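Local coordinates for protein UDP-glucose 4-epimerase (Brucella ovis, PDB 4WOK) that probably interconverts UDP-glucose and UDP-galactose as an NAD-dependent epimerase of the Rossmann-fold epimerase/dehydratase family, at residues A79-A87 and Y99-L110; Q120-Y131 and G170-F179. The protein carries 2 engineered substitutions. One frame throughout, in Å; residues are numbered along the deposited sequence.

Interaction 1 of 2, residues A79-A87 and Y99-L110. With NAD (nicotinamide-adenine-dinucleotide), chain B.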
loop_
_atom_site.group_PDB
_atom_site.type_symbol
_atom_site.label_atom_id
_atom_site.label_comp_id
_atom_site.label_asym_id
_atom_site.label_seq_id
_atom_site.Cartn_x
_atom_site.Cartn_y
_atom_site.Cartn_z
ATOM N N ALA A 79 -2.607 2.651 -18.901
ATOM C CA ALA A 79 -2.794 1.781 -17.753
ATOM C C ALA A 79 -3.521 2.543 -16.657
ATOM O O ALA A 79 -3.486 3.780 -16.621
ATOM C CB ALA A 79 -1.455 1.266 -17.225
ATOM N N VAL A 80 -4.150 1.792 -15.756
ATOM C CA VAL A 80 -4.820 2.346 -14.585
ATOM C C VAL A 80 -4.208 1.697 -13.340
ATOM O O VAL A 80 -4.118 0.476 -13.261
ATOM C CB VAL A 80 -6.344 2.095 -14.628
ATOM C CG1 VAL A 80 -7.041 2.617 -13.353
ATOM C CG2 VAL A 80 -6.946 2.733 -15.872
ATOM N N ILE A 81 -3.753 2.516 -12.394
ATOM C CA ILE A 81 -3.258 2.001 -11.124
ATOM C C ILE A 81 -4.275 2.369 -10.041
ATOM O O ILE A 81 -4.606 3.541 -9.859
ATOM C CB ILE A 81 -1.885 2.559 -10.778
ATOM C CG1 ILE A 81 -0.953 2.465 -11.999
ATOM C CG2 ILE A 81 -1.287 1.780 -9.616
ATOM C CD1 ILE A 81 0.436 2.995 -11.722
ATOM N N HIS A 82 -4.758 1.356 -9.336
ATOM C CA HIS A 82 -5.897 1.505 -8.440
ATOM C C HIS A 82 -5.422 1.476 -6.989
ATOM O O HIS A 82 -5.161 0.409 -6.437
ATOM C CB HIS A 82 -6.911 0.395 -8.714
ATOM C CG HIS A 82 -8.117 0.436 -7.821
ATOM N ND1 HIS A 82 -8.456 1.549 -7.084
ATOM C CD2 HIS A 82 -9.072 -0.492 -7.577
ATOM C CE1 HIS A 82 -9.571 1.297 -6.405
ATOM N NE2 HIS A 82 -9.955 0.066 -6.679
ATOM N N PHE A 83 -5.291 2.658 -6.390
ATOM C CA PHE A 83 -4.961 2.808 -4.967
ATOM C C PHE A 83 -6.154 3.266 -4.122
ATOM O O PHE A 83 -6.016 3.483 -2.920
ATOM C CB PHE A 83 -3.866 3.856 -4.749
ATOM C CG PHE A 83 -2.529 3.513 -5.348
ATOM C CD1 PHE A 83 -1.699 2.585 -4.741
ATOM C CD2 PHE A 83 -2.078 4.170 -6.490
ATOM C CE1 PHE A 83 -0.432 2.292 -5.288
ATOM C CE2 PHE A 83 -0.828 3.884 -7.030
ATOM C CZ PHE A 83 -0.011 2.944 -6.426
ATOM N N ALA A 84 -7.293 3.488 -4.763
ATOM C CA ALA A 84 -8.386 4.208 -4.126
ATOM C C ALA A 84 -9.189 3.273 -3.230
ATOM O O ALA A 84 -10.124 2.620 -3.661
ATOM C CB ALA A 84 -9.282 4.839 -5.179
ATOM N N ALA A 85 -8.837 3.193 -1.955
ATOM C CA ALA A 85 -9.583 2.293 -1.086
ATOM C C ALA A 85 -9.621 2.774 0.360
ATOM O O ALA A 85 -8.867 3.673 0.743
ATOM C CB ALA A 85 -8.981 0.895 -1.159
ATOM N N SER A 86 -10.520 2.180 1.143
ATOM C CA SER A 86 -10.481 2.290 2.590
ATOM C C SER A 86 -9.560 1.171 3.110
ATOM O O SER A 86 -9.662 0.005 2.698
ATOM C CB SER A 86 -11.894 2.215 3.188
ATOM O OG SER A 86 -12.724 3.261 2.682
ATOM N N ALA A 87 -8.651 1.542 4.003
ATOM C CA ALA A 87 -7.475 0.711 4.256
ATOM C C ALA A 87 -7.197 0.428 5.718
ATOM O O ALA A 87 -6.071 0.082 6.082
ATOM C CB ALA A 87 -6.246 1.366 3.631
ATOM N N TYR A 99 -16.293 -0.553 4.010
ATOM C CA TYR A 99 -15.290 -1.291 3.249
ATOM C C TYR A 99 -15.921 -2.056 2.071
ATOM O O TYR A 99 -15.378 -2.036 0.965
ATOM C CB TYR A 99 -14.483 -2.209 4.192
ATOM C CG TYR A 99 -13.499 -1.367 4.973
ATOM C CD1 TYR A 99 -13.941 -0.522 5.982
ATOM C CD2 TYR A 99 -12.152 -1.328 4.627
ATOM C CE1 TYR A 99 -13.068 0.310 6.654
ATOM C CE2 TYR A 99 -11.261 -0.502 5.305
ATOM C CZ TYR A 99 -11.728 0.315 6.317
ATOM O OH TYR A 99 -10.867 1.147 6.995
ATOM N N TYR A 100 -17.072 -2.688 2.270
ATOM C CA TYR A 100 -17.737 -3.323 1.120
ATOM C C TYR A 100 -18.131 -2.275 0.084
ATOM O O TYR A 100 -18.010 -2.516 -1.110
ATOM C CB TYR A 100 -18.971 -4.136 1.553
ATOM C CG TYR A 100 -18.643 -5.489 2.153
ATOM C CD1 TYR A 100 -18.443 -6.599 1.339
ATOM C CD2 TYR A 100 -18.540 -5.664 3.534
ATOM C CE1 TYR A 100 -18.147 -7.837 1.870
ATOM C CE2 TYR A 100 -18.232 -6.907 4.077
ATOM C CZ TYR A 100 -18.035 -7.986 3.236
ATOM O OH TYR A 100 -17.738 -9.230 3.732
ATOM N N ARG A 101 -18.568 -1.099 0.527
ATOM C CA ARG A 101 -18.988 -0.066 -0.426
ATOM C C ARG A 101 -17.801 0.482 -1.228
ATOM O O ARG A 101 -17.817 0.486 -2.456
ATOM C CB ARG A 101 -19.694 1.082 0.284
ATOM C CG ARG A 101 -19.942 2.302 -0.607
ATOM C CD ARG A 101 -20.671 3.415 0.140
ATOM N NE ARG A 101 -20.897 4.594 -0.704
ATOM C CZ ARG A 101 -21.963 4.753 -1.480
ATOM N NH1 ARG A 101 -22.900 3.813 -1.524
ATOM N NH2 ARG A 101 -22.102 5.853 -2.216
ATOM N N ASN A 102 -16.775 0.957 -0.523
ATOM C CA ASN A 102 -15.621 1.577 -1.179
ATOM C C ASN A 102 -14.772 0.552 -1.925
ATOM O O ASN A 102 -14.384 0.756 -3.080
ATOM C CB ASN A 102 -14.755 2.315 -0.149
ATOM C CG ASN A 102 -14.225 3.665 -0.663
ATOM O OD1 ASN A 102 -14.923 4.406 -1.371
ATOM N ND2 ASN A 102 -12.989 3.997 -0.278
ATOM N N ASN A 103 -14.484 -0.564 -1.278
ATOM C CA ASN A 103 -13.527 -1.509 -1.843
ATOM C C ASN A 103 -14.093 -2.514 -2.840
ATOM O O ASN A 103 -13.400 -2.911 -3.779
ATOM C CB ASN A 103 -12.845 -2.265 -0.722
ATOM C CG ASN A 103 -12.082 -1.345 0.208
ATOM O OD1 ASN A 103 -12.131 -0.114 0.066
ATOM N ND2 ASN A 103 -11.361 -1.933 1.162
ATOM N N VAL A 104 -15.335 -2.944 -2.641
ATOM C CA VAL A 104 -15.966 -3.852 -3.598
ATOM C C VAL A 104 -16.795 -3.054 -4.607
ATOM O O VAL A 104 -16.543 -3.128 -5.802
ATOM C CB VAL A 104 -16.846 -4.912 -2.896
ATOM C CG1 VAL A 104 -17.488 -5.863 -3.927
ATOM C CG2 VAL A 104 -15.993 -5.702 -1.892
ATOM N N GLY A 105 -17.778 -2.295 -4.133
ATOM C CA GLY A 105 -18.540 -1.426 -5.024
ATOM C C GLY A 105 -17.669 -0.451 -5.817
ATOM O O GLY A 105 -17.848 -0.289 -7.031
ATOM N N GLY A 106 -16.728 0.206 -5.144
ATOM C CA GLY A 106 -15.849 1.155 -5.814
ATOM C C GLY A 106 -14.981 0.483 -6.872
ATOM O O GLY A 106 -14.797 1.000 -7.980
ATOM N N THR A 107 -14.407 -0.662 -6.537
ATOM C CA THR A 107 -13.586 -1.365 -7.520
ATOM C C THR A 107 -14.440 -1.837 -8.700
ATOM O O THR A 107 -14.012 -1.749 -9.848
ATOM C CB THR A 107 -12.847 -2.557 -6.872
ATOM O OG1 THR A 107 -11.924 -2.040 -5.903
ATOM C CG2 THR A 107 -12.069 -3.369 -7.937
ATOM N N GLN A 108 -15.657 -2.310 -8.444
ATOM C CA GLN A 108 -16.472 -2.761 -9.569
ATOM C C GLN A 108 -16.766 -1.593 -10.505
ATOM O O GLN A 108 -16.736 -1.738 -11.728
ATOM C CB GLN A 108 -17.803 -3.394 -9.138
ATOM C CG GLN A 108 -18.568 -3.845 -10.415
ATOM C CD GLN A 108 -19.890 -4.535 -10.136
ATOM O OE1 GLN A 108 -20.318 -4.658 -8.991
ATOM N NE2 GLN A 108 -20.543 -4.988 -11.197
ATOM N N SER A 109 -17.027 -0.432 -9.928
ATOM C CA SER A 109 -17.283 0.748 -10.734
ATOM C C SER A 109 -16.046 1.057 -11.599
ATOM O O SER A 109 -16.162 1.362 -12.785
ATOM C CB SER A 109 -17.644 1.924 -9.829
ATOM O OG SER A 109 -17.952 3.079 -10.581
ATOM N N LEU A 110 -14.860 0.963 -11.011
ATOM C CA LEU A 110 -13.638 1.220 -11.766
ATOM C C LEU A 110 -13.451 0.199 -12.876
ATOM O O LEU A 110 -13.080 0.553 -14.001
ATOM C CB LEU A 110 -12.418 1.224 -10.841
ATOM C CG LEU A 110 -11.072 1.313 -11.571
ATOM C CD1 LEU A 110 -10.842 2.692 -12.175
ATOM C CD2 LEU A 110 -9.937 0.946 -10.625
HETATM P PA NAD B . -4.187 6.763 1.410
HETATM O O1A NAD B . -5.544 6.858 2.081
HETATM O O2A NAD B . -3.073 7.747 1.622
HETATM O O5B NAD B . -4.541 6.913 -0.280
HETATM C C5B NAD B . -5.869 6.526 -0.558
HETATM C C4B NAD B . -6.318 7.487 -1.690
HETATM O O4B NAD B . -7.543 7.026 -2.277
HETATM C C3B NAD B . -6.588 8.808 -0.961
HETATM O O3B NAD B . -5.972 9.831 -1.703
HETATM C C2B NAD B . -8.134 8.905 -1.003
HETATM O O2B NAD B . -8.541 10.214 -1.071
HETATM C C1B NAD B . -8.443 8.150 -2.347
HETATM N N9A NAD B . -9.782 7.529 -2.342
HETATM C C8A NAD B . -10.372 6.695 -1.367
HETATM N N7A NAD B . -11.597 6.286 -1.713
HETATM C C5A NAD B . -11.813 6.883 -2.962
HETATM C C6A NAD B . -12.917 6.847 -3.843
HETATM N N6A NAD B . -14.046 6.134 -3.515
HETATM N N1A NAD B . -12.861 7.521 -5.016
HETATM C C2A NAD B . -11.718 8.227 -5.293
HETATM N N3A NAD B . -10.588 8.360 -4.540
HETATM C C4A NAD B . -10.687 7.652 -3.372
HETATM O O3 NAD B . -3.895 5.204 1.668
HETATM P PN NAD B . -2.498 4.617 1.105
HETATM O O1N NAD B . -1.731 5.397 0.076
HETATM O O2N NAD B . -1.911 3.927 2.286
HETATM O O5D NAD B . -2.863 3.120 0.323
HETATM C C5D NAD B . -3.645 3.272 -0.755
HETATM C C4D NAD B . -3.755 1.880 -1.378
HETATM O O4D NAD B . -2.665 1.025 -0.841
HETATM C C3D NAD B . -5.068 1.216 -0.915
HETATM O O3D NAD B . -5.460 0.389 -1.964
HETATM C C2D NAD B . -4.581 0.389 0.280
HETATM O O2D NAD B . -5.331 -0.728 0.548
HETATM C C1D NAD B . -3.269 -0.128 -0.355
HETATM N N1N NAD B . -2.386 -0.723 0.771
HETATM C C2N NAD B . -1.775 0.172 1.646
HETATM C C3N NAD B . -0.962 -0.355 2.683
HETATM C C7N NAD B . -0.296 0.601 3.638
HETATM O O7N NAD B . 0.444 0.176 4.530
HETATM N N7N NAD B . -0.533 1.953 3.490
HETATM C C4N NAD B . -0.811 -1.739 2.801
HETATM C C5N NAD B . -1.442 -2.605 1.909
HETATM C C6N NAD B . -2.243 -2.083 0.883
HETATM O O HOH W 1 -11.612 0.483 -4.000
#

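Interaction 2 of 2, residues Q120-Y131 and G170-F179. With NAD (nicotinamide-adenine-dinucleotide), chain B.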
loop_
_atom_site.group_PDB
_atom_site.type_symbol
_atom_site.label_atom_id
_atom_site.label_comp_id
_atom_site.label_asym_id
_atom_site.label_seq_id
_atom_site.Cartn_x
_atom_site.Cartn_y
_atom_site.Cartn_z
ATOM N N GLN A 120 -7.406 -0.894 -20.816
ATOM C CA GLN A 120 -7.093 -2.303 -20.639
ATOM C C GLN A 120 -6.294 -2.727 -19.417
ATOM O O GLN A 120 -6.583 -3.762 -18.819
ATOM C CB GLN A 120 -6.340 -2.807 -21.874
ATOM C CG GLN A 120 -7.142 -3.804 -22.675
ATOM C CD GLN A 120 -7.293 -5.128 -21.958
ATOM O OE1 GLN A 120 -6.784 -5.314 -20.852
ATOM N NE2 GLN A 120 -7.987 -6.065 -22.595
ATOM N N ASN A 121 -5.267 -1.971 -19.062
ATOM C CA ASN A 121 -4.296 -2.485 -18.107
ATOM C C ASN A 121 -4.488 -1.998 -16.661
ATOM O O ASN A 121 -4.220 -0.841 -16.367
ATOM C CB ASN A 121 -2.903 -2.116 -18.592
ATOM C CG ASN A 121 -2.578 -2.763 -19.937
ATOM O OD1 ASN A 121 -2.866 -3.936 -20.147
ATOM N ND2 ASN A 121 -1.993 -1.995 -20.849
ATOM N N VAL A 122 -4.903 -2.891 -15.761
ATOM C CA VAL A 122 -5.187 -2.482 -14.376
ATOM C C VAL A 122 -4.166 -3.022 -13.389
ATOM O O VAL A 122 -3.946 -4.228 -13.293
ATOM C CB VAL A 122 -6.597 -2.925 -13.937
ATOM C CG1 VAL A 122 -6.843 -2.589 -12.456
ATOM C CG2 VAL A 122 -7.643 -2.255 -14.828
ATOM N N ILE A 123 -3.532 -2.108 -12.664
ATOM C CA ILE A 123 -2.593 -2.488 -11.625
ATOM C C ILE A 123 -3.287 -2.239 -10.290
ATOM O O ILE A 123 -3.568 -1.100 -9.948
ATOM C CB ILE A 123 -1.285 -1.686 -11.702
ATOM C CG1 ILE A 123 -0.703 -1.706 -13.130
ATOM C CG2 ILE A 123 -0.293 -2.176 -10.641
ATOM C CD1 ILE A 123 -0.443 -3.074 -13.647
ATOM N N PHE A 124 -3.566 -3.308 -9.556
ATOM C CA PHE A 124 -4.397 -3.253 -8.350
ATOM C C PHE A 124 -3.555 -3.348 -7.086
ATOM O O PHE A 124 -2.811 -4.309 -6.899
ATOM C CB PHE A 124 -5.424 -4.383 -8.350
ATOM C CG PHE A 124 -6.286 -4.404 -7.110
ATOM C CD1 PHE A 124 -7.147 -3.351 -6.831
ATOM C CD2 PHE A 124 -6.208 -5.453 -6.210
ATOM C CE1 PHE A 124 -7.940 -3.356 -5.661
ATOM C CE2 PHE A 124 -6.991 -5.469 -5.036
ATOM C CZ PHE A 124 -7.859 -4.420 -4.771
ATOM N N SER A 125 -3.665 -2.351 -6.213
ATOM C CA SER A 125 -2.922 -2.381 -4.962
ATOM C C SER A 125 -3.718 -3.202 -3.963
ATOM O O SER A 125 -4.745 -2.764 -3.459
ATOM C CB SER A 125 -2.659 -0.961 -4.431
ATOM O OG SER A 125 -1.278 -0.791 -4.096
ATOM N N SER A 126 -3.247 -4.411 -3.700
ATOM C CA SER A 126 -3.943 -5.327 -2.820
ATOM C C SER A 126 -3.238 -5.347 -1.475
ATOM O O SER A 126 -2.529 -4.405 -1.141
ATOM C CB SER A 126 -3.997 -6.724 -3.442
ATOM O OG SER A 126 -4.878 -7.571 -2.723
ATOM N N SER A 127 -3.408 -6.423 -0.715
ATOM C CA SER A 127 -2.844 -6.509 0.633
ATOM C C SER A 127 -2.535 -7.939 0.993
ATOM O O SER A 127 -3.241 -8.846 0.568
ATOM C CB SER A 127 -3.817 -5.930 1.669
ATOM O OG SER A 127 -3.329 -6.163 2.984
ATOM N N CYS A 128 -1.491 -8.142 1.785
ATOM C CA CYS A 128 -1.198 -9.471 2.301
ATOM C C CYS A 128 -2.179 -9.850 3.407
ATOM O O CYS A 128 -2.150 -10.970 3.915
ATOM C CB CYS A 128 0.238 -9.551 2.814
ATOM S SG CYS A 128 1.484 -9.631 1.513
ATOM N N ALA A 129 -3.057 -8.917 3.772
ATOM C CA ALA A 129 -4.147 -9.234 4.691
ATOM C C ALA A 129 -5.100 -10.275 4.089
ATOM O O ALA A 129 -5.874 -10.904 4.812
ATOM C CB ALA A 129 -4.914 -7.972 5.073
ATOM N N THR A 130 -5.044 -10.464 2.772
ATOM C CA THR A 130 -5.902 -11.457 2.131
ATOM C C THR A 130 -5.570 -12.884 2.591
ATOM O O THR A 130 -6.424 -13.766 2.544
ATOM C CB THR A 130 -5.797 -11.398 0.594
ATOM O OG1 THR A 130 -4.429 -11.559 0.208
ATOM C CG2 THR A 130 -6.332 -10.066 0.049
ATOM N N TYR A 131 -4.335 -13.104 3.041
ATOM C CA TYR A 131 -3.897 -14.444 3.454
ATOM C C TYR A 131 -4.475 -14.890 4.791
ATOM O O TYR A 131 -4.694 -16.086 5.012
ATOM C CB TYR A 131 -2.369 -14.515 3.538
ATOM C CG TYR A 131 -1.674 -14.347 2.215
ATOM C CD1 TYR A 131 -1.892 -15.243 1.177
ATOM C CD2 TYR A 131 -0.790 -13.299 2.002
ATOM C CE1 TYR A 131 -1.250 -15.098 -0.044
ATOM C CE2 TYR A 131 -0.147 -13.143 0.780
ATOM C CZ TYR A 131 -0.384 -14.047 -0.236
ATOM O OH TYR A 131 0.251 -13.900 -1.447
ATOM N N GLY A 170 -11.707 -9.727 -20.972
ATOM C CA GLY A 170 -10.324 -9.636 -21.409
ATOM C C GLY A 170 -9.513 -8.551 -20.713
ATOM O O GLY A 170 -8.493 -8.097 -21.239
ATOM N N LEU A 171 -9.953 -8.110 -19.536
ATOM C CA LEU A 171 -9.142 -7.156 -18.793
ATOM C C LEU A 171 -7.822 -7.834 -18.393
ATOM O O LEU A 171 -7.766 -9.031 -18.103
ATOM C CB LEU A 171 -9.897 -6.599 -17.571
ATOM C CG LEU A 171 -11.126 -5.712 -17.858
ATOM C CD1 LEU A 171 -11.724 -5.087 -16.572
ATOM C CD2 LEU A 171 -10.849 -4.608 -18.882
ATOM N N ARG A 172 -6.742 -7.056 -18.454
ATOM C CA ARG A 172 -5.420 -7.546 -18.073
ATOM C C ARG A 172 -4.986 -6.863 -16.787
ATOM O O ARG A 172 -5.198 -5.656 -16.623
ATOM C CB ARG A 172 -4.397 -7.290 -19.179
ATOM C CG ARG A 172 -4.755 -7.970 -20.504
ATOM C CD ARG A 172 -3.649 -7.839 -21.544
ATOM N NE ARG A 172 -3.395 -6.451 -21.924
ATOM C CZ ARG A 172 -4.034 -5.809 -22.899
ATOM N NH1 ARG A 172 -4.977 -6.427 -23.602
ATOM N NH2 ARG A 172 -3.729 -4.547 -23.179
ATOM N N TYR A 173 -4.373 -7.609 -15.877
ATOM C CA TYR A 173 -4.095 -7.021 -14.573
ATOM C C TYR A 173 -2.910 -7.607 -13.857
ATOM O O TYR A 173 -2.461 -8.705 -14.158
ATOM C CB TYR A 173 -5.319 -7.155 -13.656
ATOM C CG TYR A 173 -5.596 -8.579 -13.237
ATOM C CD1 TYR A 173 -6.361 -9.417 -14.036
ATOM C CD2 TYR A 173 -5.098 -9.084 -12.039
ATOM C CE1 TYR A 173 -6.626 -10.719 -13.658
ATOM C CE2 TYR A 173 -5.348 -10.385 -11.656
ATOM C CZ TYR A 173 -6.118 -11.199 -12.470
ATOM O OH TYR A 173 -6.379 -12.498 -12.095
ATOM N N VAL A 174 -2.443 -6.849 -12.873
ATOM C CA VAL A 174 -1.445 -7.298 -11.922
ATOM C C VAL A 174 -1.961 -6.878 -10.566
ATOM O O VAL A 174 -2.258 -5.698 -10.361
ATOM C CB VAL A 174 -0.062 -6.673 -12.161
ATOM C CG1 VAL A 174 0.920 -7.069 -11.048
ATOM C CG2 VAL A 174 0.485 -7.072 -13.530
ATOM N N ALA A 175 -2.093 -7.836 -9.660
ATOM C CA ALA A 175 -2.471 -7.531 -8.289
ATOM C C ALA A 175 -1.204 -7.567 -7.458
ATOM O O ALA A 175 -0.424 -8.512 -7.556
ATOM C CB ALA A 175 -3.510 -8.524 -7.766
ATOM N N LEU A 176 -0.987 -6.529 -6.655
ATOM C CA LEU A 176 0.232 -6.432 -5.864
ATOM C C LEU A 176 -0.103 -6.475 -4.379
ATOM O O LEU A 176 -0.823 -5.614 -3.870
ATOM C CB LEU A 176 0.997 -5.153 -6.210
ATOM C CG LEU A 176 1.476 -5.033 -7.662
ATOM C CD1 LEU A 176 2.062 -3.647 -7.919
ATOM C CD2 LEU A 176 2.498 -6.120 -8.024
ATOM N N ARG A 177 0.428 -7.488 -3.697
ATOM C CA ARG A 177 0.131 -7.730 -2.292
ATOM C C ARG A 177 1.323 -7.345 -1.416
ATOM O O ARG A 177 2.457 -7.743 -1.687
ATOM C CB ARG A 177 -0.229 -9.208 -2.058
ATOM C CG ARG A 177 -1.353 -9.750 -2.935
ATOM C CD ARG A 177 -1.536 -11.256 -2.716
ATOM N NE ARG A 177 -2.580 -11.830 -3.563
ATOM C CZ ARG A 177 -2.553 -13.081 -4.027
ATOM N NH1 ARG A 177 -1.538 -13.882 -3.726
ATOM N NH2 ARG A 177 -3.540 -13.535 -4.786
ATOM N N TYR A 178 1.070 -6.569 -0.367
ATOM C CA TYR A 178 2.131 -6.225 0.575
ATOM C C TYR A 178 1.515 -5.916 1.924
ATOM O O TYR A 178 0.294 -5.751 2.032
ATOM C CB TYR A 178 2.962 -5.043 0.065
ATOM C CG TYR A 178 2.132 -3.857 -0.405
ATOM C CD1 TYR A 178 1.581 -3.824 -1.689
ATOM C CD2 TYR A 178 1.924 -2.767 0.428
ATOM C CE1 TYR A 178 0.828 -2.749 -2.112
ATOM C CE2 TYR A 178 1.188 -1.681 0.012
ATOM C CZ TYR A 178 0.635 -1.677 -1.257
ATOM O OH TYR A 178 -0.112 -0.594 -1.668
ATOM N N PHE A 179 2.356 -5.843 2.955
ATOM C CA PHE A 179 1.861 -5.632 4.314
ATOM C C PHE A 179 1.815 -4.160 4.741
ATOM O O PHE A 179 0.731 -3.585 4.884
ATOM C CB PHE A 179 2.715 -6.424 5.314
ATOM C CG PHE A 179 2.276 -7.856 5.488
ATOM C CD1 PHE A 179 1.069 -8.153 6.114
ATOM C CD2 PHE A 179 3.065 -8.902 5.029
ATOM C CE1 PHE A 179 0.660 -9.469 6.284
ATOM C CE2 PHE A 179 2.668 -10.217 5.197
ATOM C CZ PHE A 179 1.461 -10.501 5.827
HETATM P PA NAD B . -4.187 6.763 1.410
HETATM O O1A NAD B . -5.544 6.858 2.081
HETATM O O2A NAD B . -3.073 7.747 1.622
HETATM O O5B NAD B . -4.541 6.913 -0.280
HETATM C C5B NAD B . -5.869 6.526 -0.558
HETATM C C4B NAD B . -6.318 7.487 -1.690
HETATM O O4B NAD B . -7.543 7.026 -2.277
HETATM C C3B NAD B . -6.588 8.808 -0.961
HETATM O O3B NAD B . -5.972 9.831 -1.703
HETATM C C2B NAD B . -8.134 8.905 -1.003
HETATM O O2B NAD B . -8.541 10.214 -1.071
HETATM C C1B NAD B . -8.443 8.150 -2.347
HETATM N N9A NAD B . -9.782 7.529 -2.342
HETATM C C8A NAD B . -10.372 6.695 -1.367
HETATM N N7A NAD B . -11.597 6.286 -1.713
HETATM C C5A NAD B . -11.813 6.883 -2.962
HETATM C C6A NAD B . -12.917 6.847 -3.843
HETATM N N6A NAD B . -14.046 6.134 -3.515
HETATM N N1A NAD B . -12.861 7.521 -5.016
HETATM C C2A NAD B . -11.718 8.227 -5.293
HETATM N N3A NAD B . -10.588 8.360 -4.540
HETATM C C4A NAD B . -10.687 7.652 -3.372
HETATM O O3 NAD B . -3.895 5.204 1.668
HETATM P PN NAD B . -2.498 4.617 1.105
HETATM O O1N NAD B . -1.731 5.397 0.076
HETATM O O2N NAD B . -1.911 3.927 2.286
HETATM O O5D NAD B . -2.863 3.120 0.323
HETATM C C5D NAD B . -3.645 3.272 -0.755
HETATM C C4D NAD B . -3.755 1.880 -1.378
HETATM O O4D NAD B . -2.665 1.025 -0.841
HETATM C C3D NAD B . -5.068 1.216 -0.915
HETATM O O3D NAD B . -5.460 0.389 -1.964
HETATM C C2D NAD B . -4.581 0.389 0.280
HETATM O O2D NAD B . -5.331 -0.728 0.548
HETATM C C1D NAD B . -3.269 -0.128 -0.355
HETATM N N1N NAD B . -2.386 -0.723 0.771
HETATM C C2N NAD B . -1.775 0.172 1.646
HETATM C C3N NAD B . -0.962 -0.355 2.683
HETATM C C7N NAD B . -0.296 0.601 3.638
HETATM O O7N NAD B . 0.444 0.176 4.530
HETATM N N7N NAD B . -0.533 1.953 3.490
HETATM C C4N NAD B . -0.811 -1.739 2.801
HETATM C C5N NAD B . -1.442 -2.605 1.909
HETATM C C6N NAD B . -2.243 -2.083 0.883
HETATM O O HOH W 2 -1.093 -3.340 -23.341
HETATM O O HOH W 3 -2.282 -4.109 4.589
#

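Interaction 1 of 2, residues A79-A87 and Y99-L110
The carboxamide of N103 lies against the backbone of S86 and grips it with both ends of the amide: OD1 accepts from S86 N at 3.0 Å, on a lone pair and in the carbonyl plane, while ND2 gives a fairly straight bond (166°) to S86 O. ND2 has a second partner in T154. One turn earlier on the helix, the Y99 ring presents a face to S86, whose CB sits 3.7 Å from the ring centroid in a CH-pi contact; the hydroxyl of Y99 is held by E91 and by the backbone of Y88. S86 OG also takes a weak bond from N102 ND2. This is the Rossmann arrangement in which strand 79-82 runs into a loop at the cofactor and the 99-110 part of helix 96-116 runs nearly antiparallel to the strand (174°). N102 reads the adenine edge of NAD with both ends of its amide, OD1 accepting from N6A at 2.9 Å and ND2 donating to N7A at 3.0 Å. Deeper in, H82 has CG anti to its backbone N (chi1 179°), which carries the imidazole out to the helix. There NE2 donates in the ring plane to T107 OG1 at 3.0 Å, and that hydroxyl in turn donates to N103 O. L110 lays CD2 over one face of the imidazole, toward the rim, 3.6 Å from the centroid, while its CD1 meets V80 CG1 tip to tip.

Interaction 2 of 2, residues Q120-Y131 and G170-F179
The F179 ring carries C128 on one face, with CB over its centre at 3.3 Å from the centroid and SG farther out in a sulfur-aromatic contact. At the edge of the Y178 ring, in its plane, lies S125 OG, which shares a 2.7 Å hydrogen bond with Y178 OH; H243 also binds this serine hydroxyl. S126 O stands over a face of the same tyrosine, and NAD C5N approaches the ring obliquely. The R172 guanidinium has the Q120 amide stacked on one face, planes only 15° apart, and N121 OD1 receives weak bonds from its NE and NH2, while N121 ND2 bonds to V78 O. A bend at chi3 (-63°) brings the guanidinium back to these two residues. Strands 121-125 and 172-177 run parallel as neighbours in the Rossmann sheet, joined by a ladder of backbone bonds from V122 N to R172 O (2.9 Å) through V174, F124 and L176. I123, V174 and L176 pack on one face of the sheet, F124 and A175 on the other. Beyond S125 the C128 N to Y178 O hydrogen bond keeps the segments together. R177, extended from CG to NE, donates from NH1 to Y131 OH at 2.9 Å; N260 also bonds that hydroxyl, and E159 takes R177 NH2 in a salt bridge. The nicotinamide lies by S126, Y178 and F179: S126 O is 3.1 Å from NAD C6N, and F179 O is 3.2 Å from C4N.

How the interactions relate
The two interactions have centres 11 Å apart and follow each other along the chain, interaction 1 closing before interaction 2 opens, with helix 96-116 leading into strand 121-125. Strands 79-82 and 121-125 are neighbours in the parallel seven-stranded sheet, and strand 172-177 comes next. Probable backbone hydrogen bonds, V80 N to N121 O and V80 O to I123 N, both 2.7 Å, join strands 79-82 and 121-125 directly, while the H82 ring packs on F124 and the F83 ring on S125. Both contacts reach NAD beyond the C-terminal ends of these strands: interaction 1 meets its adenine and ribose portions, interaction 2 its nicotinamide end, so successive strands line one extended dinucleotide site.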